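Local structure of putative glutathione S-transferase (Sinorhizobium meliloti, 4MDC) at residues L40-Q48 with T96-L107; D193-D204 with W220-F230. The protein probably catalyses, as a homodimer, the transfer of glutathione to electrophilic substrates. All coordinates share one frame; numbering follows the deposited sequence.

Contact 1 (L40-Q48 with T96-L107); sequences LILSEYGYQ and TSGIMKRDRRLL
The Tyr45 ring takes Lys101 CB over one face, a CH-pi contact with CB 3.7 Å from the ring centroid. Arg104 O lies in the ring plane at its edge, and CD1 of Leu106 comes in obliquely on Tyr45 CE1 at 3.7 Å. The phenol is pinned at its end: Leu106 N donates to Tyr45 OH, 2.9 Å and nearly straight at 163°. Arg104 lays a face of its guanidinium on the last helical turn, with Glu44 O over the centre, 3.3 Å from Arg104 CZ. That group is held flat from the edge, since NE and NH2 both donate to Met100 O, which lies in the guanidinium plane. The Tyr47 ring has Leu42 CD2 over one face, offset toward the rim, and Ser97 OG at its edge, 2.8 Å from Tyr47 OH; Ser97 OG is hydrogen-bonded to Leu93 O. Bent at chi2 and chi3 (-42° and -79°), selenomethionine Met100 sets CE 3.3 Å from Tyr45 O. Gly46, with positive phi, ends helix 33-44 in a Schellman motif, and this helix end is clasped by the linker that leads, in the glutathione transferase fold, from the thioredoxin-like domain to the helical domain.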
loop_
_atom_site.group_PDB
_atom_site.type_symbol
_atom_site.label_atom_id
_atom_site.label_comp_id
_atom_site.label_asym_id
_atom_site.label_seq_id
_atom_site.Cartn_x
_atom_site.Cartn_y
_atom_site.Cartn_z
ATOM N N LEU B 40 4.603 8.884 15.331
ATOM C CA LEU B 40 3.953 10.148 15.485
ATOM C C LEU B 40 2.526 9.997 15.944
ATOM O O LEU B 40 2.073 10.766 16.830
ATOM C CB LEU B 40 4.018 10.979 14.200
ATOM C CG LEU B 40 5.382 11.529 13.781
ATOM C CD1 LEU B 40 5.313 12.106 12.366
ATOM C CD2 LEU B 40 5.859 12.585 14.761
ATOM N N ILE B 41 1.814 9.040 15.371
ATOM C CA ILE B 41 0.465 8.770 15.845
ATOM C C ILE B 41 0.420 8.371 17.326
ATOM O O ILE B 41 -0.360 8.937 18.117
ATOM C CB ILE B 41 -0.253 7.676 15.026
ATOM C CG1 ILE B 41 -0.309 8.074 13.548
ATOM C CG2 ILE B 41 -1.615 7.462 15.623
ATOM C CD1 ILE B 41 -0.652 6.889 12.676
ATOM N N LEU B 42 1.302 7.451 17.689
ATOM C CA LEU B 42 1.398 6.972 19.071
ATOM C C LEU B 42 1.712 8.134 20.027
ATOM O O LEU B 42 1.034 8.249 21.051
ATOM C CB LEU B 42 2.391 5.837 19.179
ATOM C CG LEU B 42 2.057 4.517 18.488
ATOM C CD1 LEU B 42 3.279 3.617 18.340
ATOM C CD2 LEU B 42 0.970 3.796 19.276
ATOM N N SER B 43 2.667 9.012 19.685
ATOM C CA SER B 43 2.945 10.200 20.503
ATOM C C SER B 43 1.799 11.207 20.596
ATOM O O SER B 43 1.494 11.695 21.681
ATOM C CB SER B 43 4.210 10.957 20.041
ATOM O OG SER B 43 5.268 10.087 20.095
ATOM N N GLU B 44 1.156 11.505 19.470
ATOM C CA GLU B 44 0.030 12.441 19.429
ATOM C C GLU B 44 -1.091 11.956 20.343
ATOM O O GLU B 44 -1.760 12.749 20.980
ATOM C CB GLU B 44 -0.519 12.603 17.972
ATOM C CG GLU B 44 0.361 13.424 17.026
ATOM C CD GLU B 44 0.355 14.934 17.281
ATOM O OE1 GLU B 44 -0.691 15.464 17.695
ATOM O OE2 GLU B 44 1.410 15.632 17.057
ATOM N N TYR B 45 -1.263 10.639 20.413
ATOM C CA TYR B 45 -2.338 10.023 21.221
ATOM C C TYR B 45 -1.867 9.610 22.639
ATOM O O TYR B 45 -2.608 9.007 23.377
ATOM C CB TYR B 45 -2.956 8.821 20.469
ATOM C CG TYR B 45 -3.833 9.154 19.297
ATOM C CD1 TYR B 45 -4.289 10.437 19.071
ATOM C CD2 TYR B 45 -4.254 8.145 18.413
ATOM C CE1 TYR B 45 -5.098 10.724 17.987
ATOM C CE2 TYR B 45 -5.072 8.420 17.347
ATOM C CZ TYR B 45 -5.485 9.706 17.124
ATOM O OH TYR B 45 -6.375 10.022 16.116
ATOM N N GLY B 46 -0.632 9.922 22.995
ATOM C CA GLY B 46 -0.183 9.734 24.386
ATOM C C GLY B 46 0.144 8.300 24.765
ATOM O O GLY B 46 0.240 7.972 25.953
ATOM N N TYR B 47 0.382 7.445 23.784
ATOM C CA TYR B 47 0.835 6.091 24.057
ATOM C C TYR B 47 2.296 6.121 24.489
ATOM O O TYR B 47 3.078 6.970 24.013
ATOM C CB TYR B 47 0.776 5.188 22.818
ATOM C CG TYR B 47 -0.591 4.719 22.423
ATOM C CD1 TYR B 47 -1.451 5.581 21.833
ATOM C CD2 TYR B 47 -0.963 3.408 22.613
ATOM C CE1 TYR B 47 -2.729 5.156 21.427
ATOM C CE2 TYR B 47 -2.249 2.973 22.209
ATOM C CZ TYR B 47 -3.087 3.846 21.618
ATOM O OH TYR B 47 -4.380 3.363 21.250
ATOM N N GLN B 48 2.664 5.139 25.299
ATOM C CA GLN B 48 4.081 4.841 25.598
ATOM C C GLN B 48 4.361 3.536 24.928
ATOM O O GLN B 48 3.569 2.607 25.075
ATOM C CB GLN B 48 4.316 4.699 27.090
ATOM C CG GLN B 48 4.111 6.023 27.790
ATOM C CD GLN B 48 4.785 6.073 29.139
ATOM O OE1 GLN B 48 4.759 5.095 29.898
ATOM N NE2 GLN B 48 5.457 7.186 29.414
ATOM N N THR B 96 -9.304 1.840 18.051
ATOM C CA THR B 96 -9.133 1.400 19.433
ATOM C C THR B 96 -8.632 2.456 20.381
ATOM O O THR B 96 -8.554 2.185 21.579
ATOM C CB THR B 96 -8.119 0.247 19.532
ATOM O OG1 THR B 96 -6.840 0.652 19.039
ATOM C CG2 THR B 96 -8.629 -0.983 18.736
ATOM N N SER B 97 -8.277 3.637 19.890
ATOM C CA SER B 97 -7.601 4.611 20.786
ATOM C C SER B 97 -8.562 5.272 21.773
ATOM O O SER B 97 -8.139 5.734 22.815
ATOM C CB SER B 97 -6.769 5.670 20.028
ATOM O OG SER B 97 -5.605 5.116 19.484
ATOM N N GLY B 98 -9.859 5.275 21.486
ATOM C CA GLY B 98 -10.891 5.712 22.438
ATOM C C GLY B 98 -10.628 7.040 23.113
ATOM O O GLY B 98 -10.486 8.025 22.427
ATOM N N ILE B 99 -10.491 7.052 24.446
ATOM C CA ILE B 99 -10.258 8.283 25.186
ATOM C C ILE B 99 -8.933 8.995 24.826
ATOM O O ILE B 99 -8.841 10.206 24.952
ATOM C CB ILE B 99 -10.315 8.087 26.718
ATOM C CG1 ILE B 99 -9.268 7.121 27.232
ATOM C CG2 ILE B 99 -11.707 7.634 27.136
ATOM C CD1 ILE B 99 -9.375 6.858 28.726
HETATM N N MSE B 100 -7.963 8.251 24.315
HETATM C CA MSE B 100 -6.641 8.806 23.953
HETATM C C MSE B 100 -6.698 9.654 22.673
HETATM O O MSE B 100 -5.808 10.482 22.466
HETATM C CB MSE B 100 -5.619 7.702 23.766
HETATM C CG MSE B 100 -5.344 6.794 24.954
HETATM SE SE MSE B 100 -5.228 7.737 26.664
HETATM C CE MSE B 100 -3.413 8.449 26.511
ATOM N N LYS B 101 -7.761 9.501 21.852
ATOM C CA LYS B 101 -7.966 10.371 20.657
ATOM C C LYS B 101 -9.032 11.457 20.791
ATOM O O LYS B 101 -9.259 12.222 19.842
ATOM C CB LYS B 101 -8.199 9.527 19.379
ATOM C CG LYS B 101 -9.508 8.767 19.204
ATOM C CD LYS B 101 -9.599 8.154 17.810
ATOM C CE LYS B 101 -11.020 7.814 17.339
ATOM N NZ LYS B 101 -11.783 7.341 18.470
ATOM N N ARG B 102 -9.671 11.538 21.966
ATOM C CA ARG B 102 -10.779 12.454 22.210
ATOM C C ARG B 102 -10.336 13.875 21.936
ATOM O O ARG B 102 -9.264 14.305 22.387
ATOM C CB ARG B 102 -11.294 12.328 23.667
ATOM N N ASP B 103 -11.119 14.598 21.143
ATOM C CA ASP B 103 -10.799 16.013 20.838
ATOM C C ASP B 103 -9.537 16.218 20.018
ATOM O O ASP B 103 -9.179 17.358 19.766
ATOM C CB ASP B 103 -10.712 16.857 22.137
ATOM C CG ASP B 103 -12.012 16.837 22.928
ATOM O OD1 ASP B 103 -13.086 16.949 22.285
ATOM O OD2 ASP B 103 -11.957 16.664 24.176
ATOM N N ARG B 104 -8.861 15.162 19.560
ATOM C CA ARG B 104 -7.639 15.334 18.795
ATOM C C ARG B 104 -7.522 14.270 17.712
ATOM O O ARG B 104 -6.441 13.825 17.368
ATOM C CB ARG B 104 -6.383 15.331 19.691
ATOM C CG ARG B 104 -6.276 14.142 20.621
ATOM C CD ARG B 104 -5.165 14.358 21.647
ATOM N NE ARG B 104 -4.919 13.150 22.405
ATOM C CZ ARG B 104 -4.001 13.049 23.360
ATOM N NH1 ARG B 104 -3.332 14.122 23.734
ATOM N NH2 ARG B 104 -3.815 11.906 23.976
ATOM N N ARG B 105 -8.632 13.926 17.115
ATOM C CA ARG B 105 -8.690 12.830 16.173
ATOM C C ARG B 105 -7.951 13.148 14.851
ATOM O O ARG B 105 -8.245 14.134 14.216
ATOM C CB ARG B 105 -10.146 12.475 15.892
ATOM C CG ARG B 105 -10.323 11.138 15.163
ATOM C CD ARG B 105 -11.762 10.830 14.773
ATOM N NE ARG B 105 -11.896 9.475 14.203
ATOM C CZ ARG B 105 -13.036 8.900 13.822
ATOM N NH1 ARG B 105 -14.212 9.539 13.956
ATOM N NH2 ARG B 105 -13.009 7.664 13.330
ATOM N N LEU B 106 -7.096 12.246 14.413
ATOM C CA LEU B 106 -6.272 12.427 13.226
ATOM C C LEU B 106 -6.860 11.839 11.904
ATOM O O LEU B 106 -6.322 12.075 10.822
ATOM C CB LEU B 106 -4.917 11.837 13.483
ATOM C CG LEU B 106 -4.132 12.571 14.563
ATOM C CD1 LEU B 106 -3.023 11.677 15.036
ATOM C CD2 LEU B 106 -3.626 13.903 14.014
ATOM N N LEU B 107 -7.922 11.016 12.037
ATOM C CA LEU B 107 -8.706 10.475 10.912
ATOM C C LEU B 107 -10.194 10.823 11.050
ATOM O O LEU B 107 -10.876 10.314 11.939
ATOM C CB LEU B 107 -8.677 8.948 10.902
ATOM C CG LEU B 107 -9.200 8.251 9.626
ATOM C CD1 LEU B 107 -8.444 8.641 8.362
ATOM C CD2 LEU B 107 -9.107 6.743 9.817
HETATM O O HOH W 1 -4.007 15.149 17.147
HETATM O O HOH W 2 -4.924 0.555 20.846
#

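Contact 2 (D193-D204 with W220-F230); sequences DLAAAAAISVLD and WYQRLKSRPSF
Tyr221 slots into helix 191-205 as a knob into a hole made by Ala197, Ile200, Ser201 and Asp204, within the all-helical C-terminal domain of the glutathione transferase fold. The two helical segments cross almost at right angles (-95°), with axes 10.3 Å apart. Packing is close where the rings meet alanines. Trp220 brings the far corner of its indole, CH2, to 3.6 Å from Ala196 CB, with Ala197 N in the ring plane at the edge. Ala197 CB is shared by four side chains, touching Phe230 CE1 at 3.7 Å as well as Trp220, Tyr221 and Leu224. The tyrosine ring is sandwiched: Ile200 CG2 stands over one face, 3.8 Å from the centroid of the Tyr221 ring. Lys225 CB of its own helix lies toward the rim of the other. With CG of Tyr221 anti to the backbone N (chi1 -176°), the phenol reaches obliquely across the partner helix until Tyr221 OH is 3.3 Å from Ser201 CB.

Beyond that hydroxyl the contact is looser and bridged by two waters, although Asp204, Tyr221 and Lys225 are buried. Asp204 OD2 stays 4.5 Å from Lys225 NZ, too far for a salt bridge; one water accepts from Tyr221 OH, the other from Lys225 NZ, and both donate to OD2. Asp204 OD1 binds His246 and Trp211. At the opposite end of the segment the link is direct: Asp193 OD2 accepts from Ser190 N and OD1 also from Leu184 N, while Trp220 NE1 donates in its ring plane to the anti lone pair of Asp193 OD1, 3.0 Å away at 163°.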
loop_
_atom_site.group_PDB
_atom_site.type_symbol
_atom_site.label_atom_id
_atom_site.label_comp_id
_atom_site.label_asym_id
_atom_site.label_seq_id
_atom_site.Cartn_x
_atom_site.Cartn_y
_atom_site.Cartn_z
ATOM N N ASP B 193 -0.782 14.806 7.030
ATOM C CA ASP B 193 0.337 15.680 7.508
ATOM C C ASP B 193 1.428 14.857 8.166
ATOM O O ASP B 193 2.659 15.039 7.912
ATOM C CB ASP B 193 -0.173 16.731 8.496
ATOM C CG ASP B 193 -1.219 17.618 7.918
ATOM O OD1 ASP B 193 -0.881 18.592 7.206
ATOM O OD2 ASP B 193 -2.427 17.281 8.162
ATOM N N LEU B 194 1.042 13.908 9.018
ATOM C CA LEU B 194 2.007 13.070 9.727
ATOM C C LEU B 194 2.784 12.198 8.777
ATOM O O LEU B 194 3.999 11.964 8.909
ATOM C CB LEU B 194 1.396 12.247 10.848
ATOM C CG LEU B 194 0.622 12.984 11.923
ATOM C CD1 LEU B 194 0.166 12.045 13.010
ATOM C CD2 LEU B 194 1.411 14.124 12.504
ATOM N N ALA B 195 2.135 11.625 7.791
ATOM C CA ALA B 195 2.835 10.785 6.811
ATOM C C ALA B 195 3.843 11.572 5.965
ATOM O O ALA B 195 4.954 11.092 5.736
ATOM C CB ALA B 195 1.800 10.155 5.883
ATOM N N ALA B 196 3.438 12.749 5.510
ATOM C CA ALA B 196 4.335 13.585 4.728
ATOM C C ALA B 196 5.530 13.988 5.590
ATOM O O ALA B 196 6.658 13.904 5.175
ATOM C CB ALA B 196 3.617 14.828 4.235
ATOM N N ALA B 197 5.240 14.392 6.802
ATOM C CA ALA B 197 6.301 14.882 7.679
ATOM C C ALA B 197 7.275 13.778 7.985
ATOM O O ALA B 197 8.465 14.003 8.137
ATOM C CB ALA B 197 5.729 15.459 8.943
ATOM N N ALA B 198 6.742 12.586 8.157
ATOM C CA ALA B 198 7.604 11.455 8.417
ATOM C C ALA B 198 8.576 11.185 7.256
ATOM O O ALA B 198 9.733 11.000 7.467
ATOM C CB ALA B 198 6.778 10.231 8.700
ATOM N N ALA B 199 8.061 11.196 6.030
ATOM C CA ALA B 199 8.851 10.974 4.816
ATOM C C ALA B 199 9.863 12.118 4.613
ATOM O O ALA B 199 11.065 11.847 4.445
ATOM C CB ALA B 199 7.969 10.853 3.601
ATOM N N ILE B 200 9.390 13.358 4.797
ATOM C CA ILE B 200 10.303 14.491 4.669
ATOM C C ILE B 200 11.412 14.450 5.719
ATOM O O ILE B 200 12.557 14.819 5.390
ATOM C CB ILE B 200 9.546 15.839 4.841
ATOM C CG1 ILE B 200 8.674 16.085 3.628
ATOM C CG2 ILE B 200 10.470 17.003 5.093
ATOM C CD1 ILE B 200 9.296 15.979 2.317
ATOM N N SER B 201 11.096 14.031 6.937
ATOM C CA SER B 201 12.097 14.035 8.022
ATOM C C SER B 201 13.243 13.095 7.728
ATOM O O SER B 201 14.435 13.367 8.094
ATOM C CB SER B 201 11.470 13.726 9.386
ATOM O OG SER B 201 11.127 12.358 9.539
ATOM N N VAL B 202 12.963 11.991 7.036
ATOM C CA VAL B 202 14.027 11.027 6.657
ATOM C C VAL B 202 14.963 11.654 5.598
ATOM O O VAL B 202 16.211 11.586 5.705
ATOM C CB VAL B 202 13.412 9.710 6.169
ATOM C CG1 VAL B 202 14.418 8.783 5.528
ATOM C CG2 VAL B 202 12.709 8.988 7.327
ATOM N N LEU B 203 14.343 12.193 4.544
ATOM C CA LEU B 203 15.083 12.849 3.499
ATOM C C LEU B 203 15.883 14.022 4.064
ATOM O O LEU B 203 17.016 14.248 3.628
ATOM C CB LEU B 203 14.172 13.278 2.362
ATOM C CG LEU B 203 13.569 12.046 1.665
ATOM C CD1 LEU B 203 12.465 12.463 0.692
ATOM C CD2 LEU B 203 14.621 11.264 0.935
ATOM N N ASP B 204 15.278 14.771 4.998
ATOM C CA ASP B 204 15.945 15.949 5.556
ATOM C C ASP B 204 17.093 15.546 6.421
ATOM O O ASP B 204 18.166 16.203 6.356
ATOM C CB ASP B 204 14.952 16.816 6.322
ATOM C CG ASP B 204 15.484 18.249 6.568
ATOM O OD1 ASP B 204 16.023 18.875 5.630
ATOM O OD2 ASP B 204 15.354 18.665 7.740
ATOM N N TRP B 220 5.068 24.831 6.082
ATOM C CA TRP B 220 4.274 23.720 6.598
ATOM C C TRP B 220 5.099 22.750 7.466
ATOM O O TRP B 220 4.665 22.322 8.587
ATOM C CB TRP B 220 3.520 23.022 5.424
ATOM C CG TRP B 220 3.006 21.678 5.797
ATOM C CD1 TRP B 220 1.753 21.353 6.268
ATOM C CD2 TRP B 220 3.747 20.451 5.772
ATOM N NE1 TRP B 220 1.694 20.032 6.579
ATOM C CE2 TRP B 220 2.898 19.442 6.260
ATOM C CE3 TRP B 220 5.031 20.106 5.352
ATOM C CZ2 TRP B 220 3.305 18.119 6.342
ATOM C CZ3 TRP B 220 5.433 18.828 5.427
ATOM C CH2 TRP B 220 4.611 17.837 5.978
ATOM N N TYR B 221 6.324 22.408 7.008
ATOM C CA TYR B 221 7.154 21.472 7.754
ATOM C C TYR B 221 7.643 22.036 9.088
ATOM O O TYR B 221 7.732 21.323 10.094
ATOM C CB TYR B 221 8.332 20.997 6.927
ATOM C CG TYR B 221 9.177 19.954 7.609
ATOM C CD1 TYR B 221 8.665 18.706 7.957
ATOM C CD2 TYR B 221 10.517 20.216 7.927
ATOM C CE1 TYR B 221 9.463 17.733 8.567
ATOM C CE2 TYR B 221 11.290 19.249 8.557
ATOM C CZ TYR B 221 10.746 18.025 8.898
ATOM O OH TYR B 221 11.523 17.043 9.479
ATOM N N GLN B 222 7.911 23.323 9.097
ATOM C CA GLN B 222 8.289 23.984 10.329
ATOM C C GLN B 222 7.192 23.839 11.382
ATOM O O GLN B 222 7.505 23.610 12.545
ATOM C CB GLN B 222 8.658 25.448 10.060
ATOM C CG GLN B 222 9.648 25.998 11.050
ATOM C CD GLN B 222 8.908 26.517 12.240
ATOM O OE1 GLN B 222 7.680 26.767 12.157
ATOM N NE2 GLN B 222 9.604 26.671 13.354
ATOM N N ARG B 223 5.925 23.895 10.981
ATOM C CA ARG B 223 4.825 23.637 11.881
ATOM C C ARG B 223 4.805 22.211 12.371
ATOM O O ARG B 223 4.576 21.998 13.565
ATOM C CB ARG B 223 3.437 23.906 11.258
ATOM C CG ARG B 223 3.038 25.364 11.083
ATOM C CD ARG B 223 1.607 25.405 10.499
ATOM N NE ARG B 223 1.619 25.626 9.054
ATOM C CZ ARG B 223 0.805 25.039 8.179
ATOM N NH1 ARG B 223 -0.097 24.080 8.561
ATOM N NH2 ARG B 223 0.906 25.364 6.896
ATOM N N LEU B 224 4.983 21.226 11.504
ATOM C CA LEU B 224 4.990 19.838 11.980
ATOM C C LEU B 224 6.213 19.527 12.891
ATOM O O LEU B 224 6.070 18.887 13.942
ATOM C CB LEU B 224 5.019 18.867 10.848
ATOM C CG LEU B 224 3.645 18.459 10.272
ATOM C CD1 LEU B 224 2.859 17.582 11.244
ATOM C CD2 LEU B 224 2.807 19.673 9.889
ATOM N N LYS B 225 7.389 19.945 12.445
ATOM C CA LYS B 225 8.611 19.601 13.182
ATOM C C LYS B 225 8.681 20.231 14.552
ATOM O O LYS B 225 9.457 19.763 15.404
ATOM C CB LYS B 225 9.895 19.851 12.342
ATOM C CG LYS B 225 10.598 21.171 12.519
ATOM C CD LYS B 225 11.761 21.349 11.538
ATOM C CE LYS B 225 12.983 20.567 11.984
ATOM N NZ LYS B 225 14.225 21.117 11.377
ATOM N N SER B 226 7.895 21.281 14.773
ATOM C CA SER B 226 7.833 21.936 16.095
ATOM C C SER B 226 6.854 21.304 17.064
ATOM O O SER B 226 6.804 21.683 18.213
ATOM C CB SER B 226 7.539 23.423 15.982
ATOM O OG SER B 226 6.277 23.661 15.422
ATOM N N ARG B 227 6.087 20.321 16.631
ATOM C CA ARG B 227 5.135 19.703 17.550
ATOM C C ARG B 227 5.875 18.832 18.565
ATOM O O ARG B 227 6.890 18.240 18.234
ATOM C CB ARG B 227 4.118 18.859 16.772
ATOM C CG ARG B 227 3.217 19.709 15.916
ATOM C CD ARG B 227 2.220 18.869 15.115
ATOM N NE ARG B 227 1.138 18.298 15.909
ATOM C CZ ARG B 227 0.001 18.913 16.199
ATOM N NH1 ARG B 227 -0.236 20.157 15.793
ATOM N NH2 ARG B 227 -0.903 18.299 16.929
ATOM N N PRO B 228 5.321 18.681 19.772
ATOM C CA PRO B 228 5.974 17.802 20.759
ATOM C C PRO B 228 6.221 16.380 20.273
ATOM O O PRO B 228 7.190 15.735 20.635
ATOM C CB PRO B 228 4.968 17.795 21.930
ATOM C CG PRO B 228 4.359 19.176 21.861
ATOM C CD PRO B 228 4.202 19.419 20.367
ATOM N N SER B 229 5.282 15.854 19.481
ATOM C CA SER B 229 5.382 14.476 18.954
ATOM C C SER B 229 6.648 14.279 18.108
ATOM O O SER B 229 7.120 13.148 17.954
ATOM C CB SER B 229 4.111 14.130 18.110
ATOM O OG SER B 229 3.969 15.079 17.046
ATOM N N PHE B 230 7.190 15.381 17.548
ATOM C CA PHE B 230 8.362 15.313 16.698
ATOM C C PHE B 230 9.652 15.268 17.487
ATOM O O PHE B 230 10.679 14.925 16.922
ATOM C CB PHE B 230 8.422 16.516 15.727
ATOM C CG PHE B 230 8.487 16.079 14.257
ATOM C CD1 PHE B 230 7.331 15.751 13.599
ATOM C CD2 PHE B 230 9.678 16.020 13.567
ATOM C CE1 PHE B 230 7.348 15.337 12.260
ATOM C CE2 PHE B 230 9.734 15.623 12.219
ATOM C CZ PHE B 230 8.545 15.257 11.570
HETATM O O HOH W 3 13.974 17.842 9.937
HETATM O O HOH W 4 14.364 21.118 8.516
#

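Overall arrangement
From the N terminus, the chain runs through strand 25-28 and helix 33-44, then through the rest of the four-stranded sheet and helix 86-96 before contact 1 brings residues 96-107 back to the end of the first helix, closing a loop over the N-terminal domain. Helix 111-145 follows, and only later does contact 2 close its much shorter loop, between helices 191-205 and 215-225. The two are thus in series, neither enclosing nor crossing the other. Their centres lie about 17 Å apart, yet they touch: Glu44 of contact 1 forms a salt bridge with Arg227 of contact 2, and Leu40 packs on Phe230, joining the N-terminal and helical domains.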